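ABC-type transport system, sugar-family extracellular solute-binding protein (Peptoclostridium difficile 630, PDB 6HNJ) probably binds a small solute, perhaps a sugar, outside the cell membrane and delivers it to an ABC-type importer. Local coordinates at residues P107-A112 / E267-I272; P153-I158 / N183-V188; V214-L219 / I239-G244; L251-I256 / D290-E295. The protein carries 1 engineered substitution. One frame throughout, in Å; residues are numbered along the deposited sequence.

Contact 1 of 4, residues P107-A112 / E267-I272. With EDO (1,2-ethanediol), chain G.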
loop_
_atom_site.group_PDB
_atom_site.type_symbol
_atom_site.label_atom_id
_atom_site.label_comp_id
_atom_site.label_asym_id
_atom_site.label_seq_id
_atom_site.Cartn_x
_atom_site.Cartn_y
_atom_site.Cartn_z
ATOM N N PRO A 107 20.292 12.842 0.780
ATOM C CA PRO A 107 19.005 12.666 0.160
ATOM C C PRO A 107 18.401 11.307 0.542
ATOM O O PRO A 107 19.105 10.283 0.566
ATOM C CB PRO A 107 19.300 12.753 -1.337
ATOM C CG PRO A 107 20.744 12.461 -1.477
ATOM C CD PRO A 107 21.366 12.998 -0.219
ATOM N N ILE A 108 17.120 11.337 0.856
ATOM C CA ILE A 108 16.332 10.122 1.219
ATOM C C ILE A 108 15.236 9.922 0.188
ATOM O O ILE A 108 14.418 10.843 -0.025
ATOM C CB ILE A 108 15.701 10.281 2.609
ATOM C CG1 ILE A 108 16.779 10.466 3.692
ATOM C CG2 ILE A 108 14.856 9.050 2.960
ATOM C CD1 ILE A 108 16.296 11.127 4.979
ATOM N N LEU A 109 15.186 8.748 -0.453
ATOM C CA LEU A 109 14.069 8.379 -1.297
ATOM C C LEU A 109 13.271 7.325 -0.581
ATOM O O LEU A 109 13.835 6.369 -0.086
ATOM C CB LEU A 109 14.520 7.820 -2.649
ATOM C CG LEU A 109 15.018 8.859 -3.634
ATOM C CD1 LEU A 109 15.491 8.139 -4.871
ATOM C CD2 LEU A 109 13.966 9.896 -3.977
ATOM N N ILE A 110 11.980 7.558 -0.466
ATOM C CA ILE A 110 11.040 6.619 0.198
ATOM C C ILE A 110 10.233 5.772 -0.772
ATOM O O ILE A 110 10.075 6.095 -1.957
ATOM C CB ILE A 110 10.076 7.388 1.125
ATOM C CG1 ILE A 110 9.030 8.181 0.334
ATOM C CG2 ILE A 110 10.897 8.298 2.039
ATOM C CD1 ILE A 110 8.189 9.129 1.193
ATOM N N THR A 111 9.654 4.702 -0.245
ATOM C CA THR A 111 8.609 3.972 -0.922
ATOM C C THR A 111 7.748 3.240 0.147
ATOM O O THR A 111 8.158 3.125 1.285
ATOM C CB THR A 111 9.178 2.976 -1.947
ATOM O OG1 THR A 111 8.108 2.516 -2.785
ATOM C CG2 THR A 111 9.827 1.796 -1.264
ATOM N N ALA A 112 6.599 2.740 -0.251
ATOM C CA ALA A 112 5.649 2.060 0.655
ATOM C C ALA A 112 5.206 2.932 1.845
ATOM O O ALA A 112 4.983 2.436 2.951
ATOM C CB ALA A 112 6.225 0.734 1.129
ATOM N N GLU A 267 14.317 4.961 -10.589
ATOM C CA GLU A 267 14.495 5.992 -11.645
ATOM C C GLU A 267 14.740 7.370 -11.046
ATOM O O GLU A 267 15.606 8.143 -11.498
ATOM C CB GLU A 267 13.278 6.025 -12.593
ATOM C CG GLU A 267 13.198 4.742 -13.399
ATOM C CD GLU A 267 12.057 4.715 -14.409
ATOM O OE1 GLU A 267 10.885 4.914 -14.039
ATOM O OE2 GLU A 267 12.346 4.433 -15.579
ATOM N N MET A 268 14.013 7.644 -9.985
ATOM C CA MET A 268 14.211 8.869 -9.201
ATOM C C MET A 268 15.609 8.888 -8.575
ATOM O O MET A 268 16.273 9.928 -8.570
ATOM C CB MET A 268 13.115 8.989 -8.127
ATOM C CG MET A 268 11.719 9.137 -8.717
ATOM S SD MET A 268 10.347 9.044 -7.535
ATOM C CE MET A 268 10.503 10.655 -6.790
ATOM N N ALA A 269 16.079 7.728 -8.114
ATOM C CA ALA A 269 17.435 7.599 -7.563
ATOM C C ALA A 269 18.514 7.954 -8.568
ATOM O O ALA A 269 19.483 8.589 -8.203
ATOM C CB ALA A 269 17.698 6.206 -6.989
ATOM N N VAL A 270 18.325 7.559 -9.824
ATOM C CA VAL A 270 19.273 7.895 -10.885
ATOM C C VAL A 270 19.459 9.401 -10.949
ATOM O O VAL A 270 20.606 9.879 -11.015
ATOM C CB VAL A 270 18.792 7.399 -12.272
ATOM C CG1 VAL A 270 19.736 7.875 -13.371
ATOM C CG2 VAL A 270 18.678 5.886 -12.277
ATOM N N LYS A 271 18.349 10.144 -10.957
ATOM C CA LYS A 271 18.425 11.598 -11.008
ATOM C C LYS A 271 19.112 12.198 -9.759
ATOM O O LYS A 271 19.913 13.137 -9.880
ATOM C CB LYS A 271 17.039 12.217 -11.150
ATOM C CG LYS A 271 16.287 11.902 -12.430
ATOM C CD LYS A 271 14.937 12.611 -12.364
ATOM C CE LYS A 271 14.228 12.668 -13.707
ATOM N NZ LYS A 271 12.808 13.089 -13.500
ATOM N N ILE A 272 18.803 11.656 -8.574
ATOM C CA ILE A 272 19.442 12.142 -7.335
ATOM C C ILE A 272 20.946 11.841 -7.342
ATOM O O ILE A 272 21.750 12.703 -6.968
ATOM C CB ILE A 272 18.802 11.586 -6.052
ATOM C CG1 ILE A 272 17.329 12.001 -5.944
ATOM C CG2 ILE A 272 19.587 12.040 -4.827
ATOM C CD1 ILE A 272 17.024 13.483 -6.001
HETATM C C1 EDO G . 2.928 1.128 7.709
HETATM O O1 EDO G . 3.077 2.119 8.739
HETATM C C2 EDO G . 4.283 0.781 7.080
HETATM O O2 EDO G . 4.712 1.714 6.060
#
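L109 pushes one methyl, CD1, into the backbone of the helix segment 267-272, where the helix offers a shallow hollow between M268, A269 and I272. CD1 lies 3.3 Å from A269 N and 3.6 Å from A269 CB, with M268 CB on the rim of the hollow at 4.1 Å. Its 3.4 Å approach to A269 CA is tighter than ordinary van der Waals spacing, so the methyl is pressed hard against the helix backbone at A269. The leucine reaches there because CG stands anti to its own carbonyl carbon (chi1 -76°) and a chi2 of 177° carries CD1 on, anti to CA, toward the helix. One helical turn after M268, I272 supplies the second bump: its CG2 rests on the ring of P107, 3.6 Å from CG and equally near CB, the two side chains sliding past each other in opposite directions. Strand 108-111 and the helix segment run antiparallel, at 175°, with their axes 9.6 Å apart, the strand-over-helix layering of an alpha/beta lobe in this periplasmic-binding-protein-like fold. L87 of the neighbouring strand 87-91 touches both L109 and A269, while S133 from the strand on the other flank touches L109 and M268. Every contact between side chains of the two segments is apolar, so the helix is held to the strand here by close fit and burial of apolar surface, without polar bonds between the two segments.

Contact 2 of 4, residues P153-I158 / N183-V188. With EDO (1,2-ethanediol), chain F; EDO (1,2-ethanediol), chain E.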
loop_
_atom_site.group_PDB
_atom_site.type_symbol
_atom_site.label_atom_id
_atom_site.label_comp_id
_atom_site.label_asym_id
_atom_site.label_seq_id
_atom_site.Cartn_x
_atom_site.Cartn_y
_atom_site.Cartn_z
ATOM N N PRO A 153 -22.281 -6.907 -10.330
ATOM C CA PRO A 153 -22.801 -6.111 -11.451
ATOM C C PRO A 153 -24.114 -5.404 -11.223
ATOM O O PRO A 153 -24.273 -4.302 -11.699
ATOM C CB PRO A 153 -22.976 -7.135 -12.606
ATOM C CG PRO A 153 -22.405 -8.410 -12.142
ATOM C CD PRO A 153 -22.098 -8.326 -10.681
ATOM N N LYS A 154 -25.051 -6.038 -10.519
ATOM C CA LYS A 154 -26.373 -5.444 -10.334
ATOM C C LYS A 154 -26.492 -4.690 -9.005
ATOM O O LYS A 154 -27.603 -4.414 -8.571
ATOM C CB LYS A 154 -27.480 -6.525 -10.425
ATOM C CG LYS A 154 -27.220 -7.676 -11.421
ATOM C CD LYS A 154 -28.431 -8.087 -12.273
ATOM C CE LYS A 154 -29.704 -8.342 -11.475
ATOM N NZ LYS A 154 -29.484 -9.205 -10.281
ATOM N N ALA A 155 -25.367 -4.373 -8.351
ATOM C CA ALA A 155 -25.388 -3.722 -7.025
ATOM C C ALA A 155 -26.074 -2.355 -7.005
ATOM O O ALA A 155 -25.912 -1.557 -7.918
ATOM C CB ALA A 155 -23.967 -3.565 -6.496
ATOM N N LYS A 156 -26.829 -2.100 -5.938
ATOM C CA LYS A 156 -27.404 -0.781 -5.659
ATOM C C LYS A 156 -26.866 -0.148 -4.382
ATOM O O LYS A 156 -26.855 1.079 -4.283
ATOM C CB LYS A 156 -28.926 -0.888 -5.510
ATOM C CG LYS A 156 -29.662 -1.477 -6.707
ATOM C CD LYS A 156 -31.096 -1.880 -6.329
ATOM C CE LYS A 156 -31.678 -2.967 -7.236
ATOM N NZ LYS A 156 -32.441 -3.994 -6.454
ATOM N N THR A 157 -26.456 -0.974 -3.408
ATOM C CA THR A 157 -26.039 -0.522 -2.078
ATOM C C THR A 157 -24.638 -1.058 -1.748
ATOM O O THR A 157 -24.401 -2.266 -1.813
ATOM C CB THR A 157 -27.042 -0.971 -1.014
ATOM O OG1 THR A 157 -28.303 -0.384 -1.323
ATOM C CG2 THR A 157 -26.622 -0.505 0.380
ATOM N N ILE A 158 -23.725 -0.133 -1.413
ATOM C CA ILE A 158 -22.351 -0.457 -1.035
ATOM C C ILE A 158 -22.250 -0.379 0.471
ATOM O O ILE A 158 -22.615 0.614 1.056
ATOM C CB ILE A 158 -21.333 0.529 -1.652
ATOM C CG1 ILE A 158 -21.427 0.531 -3.177
ATOM C CG2 ILE A 158 -19.915 0.167 -1.198
ATOM C CD1 ILE A 158 -20.634 1.641 -3.849
ATOM N N ASN A 183 -21.774 7.865 -8.830
ATOM C CA ASN A 183 -22.042 6.690 -9.638
ATOM C C ASN A 183 -23.448 6.085 -9.444
ATOM O O ASN A 183 -23.761 5.079 -10.059
ATOM C CB ASN A 183 -20.909 5.656 -9.405
ATOM C CG ASN A 183 -19.603 6.095 -10.042
ATOM O OD1 ASN A 183 -18.727 6.711 -9.402
ATOM N ND2 ASN A 183 -19.480 5.822 -11.330
ATOM N N GLY A 184 -24.286 6.725 -8.637
ATOM C CA GLY A 184 -25.649 6.283 -8.401
ATOM C C GLY A 184 -25.847 5.162 -7.406
ATOM O O GLY A 184 -26.826 4.438 -7.527
ATOM N N PHE A 185 -24.941 4.988 -6.433
ATOM C CA PHE A 185 -25.120 3.971 -5.382
ATOM C C PHE A 185 -25.554 4.561 -4.057
ATOM O O PHE A 185 -25.281 5.733 -3.757
ATOM C CB PHE A 185 -23.827 3.189 -5.125
ATOM C CG PHE A 185 -23.314 2.465 -6.316
ATOM C CD1 PHE A 185 -23.865 1.259 -6.693
ATOM C CD2 PHE A 185 -22.281 2.989 -7.059
ATOM C CE1 PHE A 185 -23.404 0.597 -7.817
ATOM C CE2 PHE A 185 -21.808 2.330 -8.173
ATOM C CZ PHE A 185 -22.360 1.130 -8.552
ATOM N N LYS A 186 -26.255 3.740 -3.283
ATOM C CA LYS A 186 -26.479 4.013 -1.867
ATOM C C LYS A 186 -25.344 3.409 -1.024
ATOM O O LYS A 186 -24.643 2.479 -1.470
ATOM C CB LYS A 186 -27.829 3.467 -1.438
ATOM C CG LYS A 186 -28.982 4.268 -2.070
ATOM C CD LYS A 186 -30.334 3.608 -1.850
ATOM C CE LYS A 186 -31.411 4.321 -2.669
ATOM N NZ LYS A 186 -32.778 4.028 -2.145
ATOM N N VAL A 187 -25.178 3.940 0.184
ATOM C CA VAL A 187 -24.148 3.504 1.140
ATOM C C VAL A 187 -24.773 3.193 2.489
ATOM O O VAL A 187 -25.565 3.982 2.997
ATOM C CB VAL A 187 -23.093 4.599 1.340
ATOM C CG1 VAL A 187 -22.038 4.146 2.328
ATOM C CG2 VAL A 187 -22.468 4.944 0.002
ATOM N N VAL A 188 -24.427 2.041 3.059
ATOM C CA VAL A 188 -24.762 1.724 4.424
ATOM C C VAL A 188 -23.448 1.507 5.145
ATOM O O VAL A 188 -22.639 0.665 4.728
ATOM C CB VAL A 188 -25.598 0.441 4.530
ATOM C CG1 VAL A 188 -25.885 0.108 5.989
ATOM C CG2 VAL A 188 -26.883 0.546 3.716
HETATM C C1 EDO F . -26.175 -7.448 -6.580
HETATM O O1 EDO F . -27.573 -7.144 -6.440
HETATM C C2 EDO F . -25.942 -8.565 -7.609
HETATM O O2 EDO F . -24.828 -8.261 -8.472
HETATM C C1 EDO E . -30.672 -3.713 -1.381
HETATM O O1 EDO E . -29.690 -3.180 -2.282
HETATM C C2 EDO E . -30.631 -5.234 -1.406
HETATM O O2 EDO E . -29.751 -5.675 -0.367
#
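This is a parallel strand pairing near the protein surface, at the start of strands 157-163 and 186-192, the latter outermost in the parallel four-stranded sheet; with helix 167-183 they form a beta-alpha-beta unit. T157 pairs with K186 and I158 with V187. Three backbone bonds set the register: K186 N to K156 O at 2.9 Å, I158 N to K186 O at 2.8 Å and nearly straight (174°), and V188 N to I158 O at 3.1 Å. Before the second strand, G184 ends the helix in a Schellman motif, and F185 follows with its side chain turned back toward the first segment. With CG anti to the carbonyl carbon (chi1 -60°), the ring presents its edge to two backbone oxygens, A155 O and K156 O; CE1 is 3.3 Å from A155 O. I158 brings CD1 obliquely to the ring, 3.7 Å from F185 CG, and L148 of helix 148-151 touches both residues. On the face carrying T157 and K186, the methyl T157 CG2 meets V188 CG2 at 3.5 Å, whereas the long K186 chain leads away from the pairing. D210 OD2 accepts bonds from K156 N and T157 N, pinning the entry to the first strand. Backbone polarity is thus spent on register and methyls pack on both faces, while the weakly positive C-H edge of F185 probably suits the oxygens of A155 and K156.

Contact 3 of 4, residues V214-L219 / I239-G244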
loop_
_atom_site.group_PDB
_atom_site.type_symbol
_atom_site.label_atom_id
_atom_site.label_comp_id
_atom_site.label_asym_id
_atom_site.label_seq_id
_atom_site.Cartn_x
_atom_site.Cartn_y
_atom_site.Cartn_z
ATOM N N VAL A 214 -13.786 -3.122 2.141
ATOM C CA VAL A 214 -12.894 -3.081 3.298
ATOM C C VAL A 214 -11.735 -2.120 3.012
ATOM O O VAL A 214 -10.846 -2.448 2.206
ATOM C CB VAL A 214 -12.376 -4.484 3.630
ATOM C CG1 VAL A 214 -11.394 -4.422 4.786
ATOM C CG2 VAL A 214 -13.557 -5.397 4.010
ATOM N N PRO A 215 -11.692 -0.956 3.702
ATOM C CA PRO A 215 -10.583 -0.004 3.439
ATOM C C PRO A 215 -9.267 -0.411 4.071
ATOM O O PRO A 215 -9.187 -1.480 4.664
ATOM C CB PRO A 215 -11.070 1.326 4.049
ATOM C CG PRO A 215 -12.278 1.008 4.840
ATOM C CD PRO A 215 -12.646 -0.436 4.688
ATOM N N THR A 216 -8.221 0.405 3.847
ATOM C CA THR A 216 -6.956 0.281 4.541
ATOM C C THR A 216 -7.191 0.700 6.010
ATOM O O THR A 216 -7.110 1.882 6.371
ATOM C CB THR A 216 -5.889 1.160 3.870
ATOM O OG1 THR A 216 -5.701 0.709 2.519
ATOM C CG2 THR A 216 -4.564 1.069 4.583
ATOM N N ASP A 217 -7.527 -0.284 6.833
ATOM C CA ASP A 217 -7.993 -0.076 8.212
ATOM C C ASP A 217 -7.564 -1.351 8.920
ATOM O O ASP A 217 -8.109 -2.422 8.615
ATOM C CB ASP A 217 -9.509 0.074 8.137
ATOM C CG ASP A 217 -10.203 0.239 9.475
ATOM O OD1 ASP A 217 -10.082 -0.638 10.361
ATOM O OD2 ASP A 217 -10.994 1.222 9.585
ATOM N N ASN A 218 -6.610 -1.251 9.841
ATOM C CA ASN A 218 -6.044 -2.450 10.488
ATOM C C ASN A 218 -7.117 -3.196 11.269
ATOM O O ASN A 218 -7.113 -4.415 11.276
ATOM C CB ASN A 218 -4.870 -2.136 11.409
ATOM C CG ASN A 218 -3.649 -1.609 10.655
ATOM O OD1 ASN A 218 -3.543 -1.786 9.454
ATOM N ND2 ASN A 218 -2.734 -0.971 11.369
ATOM N N LEU A 219 -8.026 -2.471 11.922
ATOM C CA LEU A 219 -9.059 -3.117 12.742
ATOM C C LEU A 219 -9.927 -4.074 11.920
ATOM O O LEU A 219 -10.117 -5.233 12.277
ATOM C CB LEU A 219 -9.935 -2.056 13.427
ATOM C CG LEU A 219 -11.092 -2.512 14.308
ATOM C CD1 LEU A 219 -10.517 -3.265 15.490
ATOM C CD2 LEU A 219 -11.927 -1.317 14.788
ATOM N N ILE A 239 -14.752 -6.520 -1.451
ATOM C CA ILE A 239 -13.588 -5.864 -2.103
ATOM C C ILE A 239 -12.736 -5.204 -1.054
ATOM O O ILE A 239 -13.254 -4.441 -0.254
ATOM C CB ILE A 239 -14.040 -4.812 -3.123
ATOM C CG1 ILE A 239 -14.869 -5.482 -4.197
ATOM C CG2 ILE A 239 -12.834 -4.125 -3.774
ATOM C CD1 ILE A 239 -15.831 -4.544 -4.842
ATOM N N ALA A 240 -11.429 -5.492 -1.052
ATOM C CA ALA A 240 -10.495 -4.916 -0.085
ATOM C C ALA A 240 -9.567 -3.929 -0.811
ATOM O O ALA A 240 -9.316 -4.070 -2.010
ATOM C CB ALA A 240 -9.668 -6.019 0.556
ATOM N N ALA A 241 -9.050 -2.964 -0.074
ATOM C CA ALA A 241 -8.115 -1.953 -0.611
ATOM C C ALA A 241 -6.741 -2.496 -0.929
ATOM O O ALA A 241 -6.026 -1.890 -1.739
ATOM C CB ALA A 241 -7.992 -0.784 0.368
ATOM N N GLU A 242 -6.353 -3.602 -0.282
ATOM C CA GLU A 242 -5.016 -4.177 -0.392
ATOM C C GLU A 242 -5.088 -5.681 -0.588
ATOM O O GLU A 242 -6.106 -6.283 -0.327
ATOM C CB GLU A 242 -4.190 -3.835 0.852
ATOM C CG GLU A 242 -3.959 -2.342 1.010
ATOM C CD GLU A 242 -3.024 -2.003 2.170
ATOM O OE1 GLU A 242 -3.321 -2.407 3.319
ATOM O OE2 GLU A 242 -2.008 -1.307 1.944
ATOM N N SER A 243 -3.986 -6.283 -1.023
ATOM C CA SER A 243 -3.971 -7.696 -1.415
ATOM C C SER A 243 -3.867 -8.689 -0.273
ATOM O O SER A 243 -4.322 -9.813 -0.387
ATOM C CB SER A 243 -2.822 -7.943 -2.398
ATOM O OG SER A 243 -1.620 -7.934 -1.687
ATOM N N GLY A 244 -3.324 -8.250 0.857
ATOM C CA GLY A 244 -3.142 -9.103 2.004
ATOM C C GLY A 244 -4.495 -9.654 2.447
ATOM O O GLY A 244 -4.627 -10.842 2.653
HETATM O O HOH W 1 -7.886 -3.469 2.800
#
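T216 lays its side chain across that of E242 at about a right angle, with OG1 3.8 Å from E242 CG and the methyl CG2 3.9 Å from E242 OE1. The glutamate arrives there with CG anti to its carbonyl carbon (chi1 -63°) and the chain extended beyond, so its carboxylate end comes nearer to the threonine than its CB direction would suggest. T216 OG1 also sits 3.5 Å from A241 CB, the alanine methyl lying against the hydroxyl and near T216 N as well. Just before these residues in each chain two parallel strands end side by side: V214 pairs with A240 through V214 N to I239 O, 2.8 Å and close to straight at 168°, and through A241 N to V214 O, where the angle at hydrogen falls to 144°. Past this pair the chains diverge from the carboxyl ends of their strands, the place where alpha/beta sheets commonly form binding sites. A water bridges the widening gap, donating to P215 O at 3.0 Å; A241 N, whose main bond goes to V214 O, gives it only a weak one. A triethylene glycol, probably from the crystallisation liquor, lies about 4 Å from the E242 side chain, consistent with a pocket near this end of the sheet. Further along 214-219, D217 is the N-cap of helix 218-221, its OD1 accepting from V220 N, while its OD2 is bonded by S169 OG and N163 N.

Contact 4 of 4, residues L251-I256 / D290-E295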
loop_
_atom_site.group_PDB
_atom_site.type_symbol
_atom_site.label_atom_id
_atom_site.label_comp_id
_atom_site.label_asym_id
_atom_site.label_seq_id
_atom_site.Cartn_x
_atom_site.Cartn_y
_atom_site.Cartn_z
ATOM N N LEU A 251 -12.775 -11.167 -1.602
ATOM C CA LEU A 251 -12.846 -11.667 -2.989
ATOM C C LEU A 251 -11.767 -11.063 -3.903
ATOM O O LEU A 251 -11.156 -11.771 -4.704
ATOM C CB LEU A 251 -14.214 -11.427 -3.558
ATOM C CG LEU A 251 -14.433 -11.865 -5.028
ATOM C CD1 LEU A 251 -14.220 -13.359 -5.233
ATOM C CD2 LEU A 251 -15.795 -11.420 -5.491
ATOM N N ALA A 252 -11.551 -9.748 -3.807
ATOM C CA ALA A 252 -10.701 -9.054 -4.772
ATOM C C ALA A 252 -10.197 -7.705 -4.343
ATOM O O ALA A 252 -10.761 -7.051 -3.464
ATOM C CB ALA A 252 -11.463 -8.891 -6.091
ATOM N N CYS A 253 -9.136 -7.258 -5.012
ATOM C CA CYS A 253 -8.644 -5.893 -4.839
ATOM C C CYS A 253 -7.986 -5.471 -6.125
ATOM O O CYS A 253 -7.677 -6.309 -6.971
ATOM C CB CYS A 253 -7.624 -5.778 -3.693
ATOM S SG CYS A 253 -6.052 -6.606 -4.017
ATOM N N GLN A 254 -7.795 -4.170 -6.282
ATOM C CA GLN A 254 -6.937 -3.661 -7.335
ATOM C C GLN A 254 -5.766 -3.088 -6.590
ATOM O O GLN A 254 -5.847 -1.980 -6.065
ATOM C CB GLN A 254 -7.660 -2.638 -8.242
ATOM C CG GLN A 254 -6.942 -2.420 -9.585
ATOM C CD GLN A 254 -7.857 -2.038 -10.710
ATOM O OE1 GLN A 254 -8.919 -1.431 -10.512
ATOM N NE2 GLN A 254 -7.459 -2.389 -11.903
ATOM N N GLY A 255 -4.723 -3.910 -6.451
ATOM C CA GLY A 255 -3.606 -3.606 -5.586
ATOM C C GLY A 255 -2.400 -3.053 -6.318
ATOM O O GLY A 255 -2.100 -3.444 -7.439
ATOM N N ILE A 256 -1.673 -2.172 -5.644
ATOM C CA ILE A 256 -0.457 -1.579 -6.192
ATOM C C ILE A 256 0.593 -2.621 -6.535
ATOM O O ILE A 256 0.791 -3.594 -5.790
ATOM C CB ILE A 256 0.110 -0.559 -5.180
ATOM C CG1 ILE A 256 -0.791 0.664 -5.207
ATOM C CG2 ILE A 256 1.555 -0.149 -5.484
ATOM C CD1 ILE A 256 -1.048 1.202 -3.840
ATOM N N ASP A 290 -2.772 -4.179 -10.136
ATOM C CA ASP A 290 -3.165 -5.471 -10.689
ATOM C C ASP A 290 -4.422 -5.891 -9.984
ATOM O O ASP A 290 -4.529 -5.687 -8.787
ATOM C CB ASP A 290 -2.081 -6.511 -10.427
ATOM C CG ASP A 290 -0.796 -6.184 -11.148
ATOM O OD1 ASP A 290 -0.807 -6.211 -12.407
ATOM O OD2 ASP A 290 0.202 -5.899 -10.463
ATOM N N ILE A 291 -5.353 -6.480 -10.721
ATOM C CA ILE A 291 -6.539 -7.076 -10.116
ATOM C C ILE A 291 -6.165 -8.441 -9.551
ATOM O O ILE A 291 -5.730 -9.343 -10.294
ATOM C CB ILE A 291 -7.703 -7.193 -11.123
ATOM C CG1 ILE A 291 -8.077 -5.798 -11.682
ATOM C CG2 ILE A 291 -8.911 -7.866 -10.449
ATOM C CD1 ILE A 291 -8.958 -5.822 -12.917
ATOM N N ILE A 292 -6.391 -8.621 -8.250
ATOM C CA ILE A 292 -6.054 -9.846 -7.565
ATOM C C ILE A 292 -7.335 -10.399 -6.972
ATOM O O ILE A 292 -8.053 -9.702 -6.267
ATOM C CB ILE A 292 -4.973 -9.637 -6.483
ATOM C CG1 ILE A 292 -3.697 -9.048 -7.115
ATOM C CG2 ILE A 292 -4.677 -10.938 -5.776
ATOM C CD1 ILE A 292 -2.812 -8.306 -6.126
ATOM N N VAL A 293 -7.587 -11.660 -7.244
ATOM C CA VAL A 293 -8.849 -12.317 -6.928
ATOM C C VAL A 293 -8.583 -13.615 -6.182
ATOM O O VAL A 293 -7.719 -14.392 -6.592
ATOM C CB VAL A 293 -9.588 -12.662 -8.223
ATOM C CG1 VAL A 293 -10.846 -13.461 -7.965
ATOM C CG2 VAL A 293 -9.901 -11.380 -8.989
ATOM N N ASN A 294 -9.347 -13.843 -5.114
ATOM C CA ASN A 294 -9.257 -15.084 -4.339
ATOM C C ASN A 294 -10.129 -16.157 -5.034
ATOM O O ASN A 294 -11.347 -16.068 -5.088
ATOM C CB ASN A 294 -9.660 -14.865 -2.871
ATOM C CG ASN A 294 -9.515 -16.121 -2.029
ATOM O OD1 ASN A 294 -9.949 -17.209 -2.455
ATOM N ND2 ASN A 294 -8.957 -15.980 -0.800
ATOM N N GLU A 295 -9.457 -17.171 -5.545
ATOM C CA GLU A 295 -10.071 -18.214 -6.371
ATOM C C GLU A 295 -11.064 -19.099 -5.581
ATOM O O GLU A 295 -12.073 -19.540 -6.119
ATOM C CB GLU A 295 -8.920 -19.051 -6.933
ATOM C CG GLU A 295 -9.129 -19.809 -8.223
ATOM C CD GLU A 295 -7.798 -20.332 -8.773
ATOM O OE1 GLU A 295 -6.751 -20.212 -8.082
ATOM O OE2 GLU A 295 -7.789 -20.864 -9.899
HETATM O O HOH W 2 -0.297 -5.728 -7.846
#
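A chi1 of 68° sets the sulfur of C253 between its own backbone N and carbonyl carbon, on the face of the sheet shared with I292, whose CG1 is anti to the carbonyl carbon (chi1 -58°); SG comes to 4.1 Å from I292 CB. On the other face A252 CB approaches V293 CG2 at 4.1 Å, and the extended stem of Q254 slants across I291, its CG 4.1 Å from I291 CG1; F151 packs on both A252 and V293. Between the faces runs an antiparallel ladder. C253 and I292 form a hydrogen-bonded pair, with I292 N to C253 O at 2.9 Å (171°) and C253 N to I292 O at 3.0 Å in the carbonyl plane. G255 and D290 form the next one, while A252 with V293 and Q254 with I291 are the non-hydrogen-bonded pairs. N294 N to L251 O, 2.8 Å, extends the bonding to the end of the strand. A water lies 2.9 Å from G255 O and 2.7 Å from D290 OD2, placed to donate to either. D290 OD2 is also bonded to N257 ND2, and N294, the N-cap of helix 295-300, has its ND2 held by V246 O. The start of 252-256 bonds in addition to strand 238-240, linking the mixed and parallel sheets. Strand 252-256 leads into helix 258-273, which packs on the other lobe's sheet, and the chain returns as 289-294: the pairing lies where the chain crosses between the lobes of this periplasmic-binding-protein-like fold.

Overall arrangement
Contacts 1, 3 and 4 are buried, whereas contact 2 lies at the surface, its centre about 25 Å from that of the chain. Contact 1 stands apart in chemistry as well as place: a strand meets a helix through apolar side chains, while the other three rest on backbone hydrogen bonds, contact 3 on a single bridge. Contacts 2 and 3 belong to one parallel four-stranded sheet, contact 2 taking in its edge strand 186-192 and contact 3 its opposite edge strand 238-240. Contact 4 is antiparallel and joins contact 3 directly, A240 N lying 2.9 Å from A252 O in a probable hydrogen bond. Helix 258-273 of contact 1 lies in the chain between the two strands of contact 4.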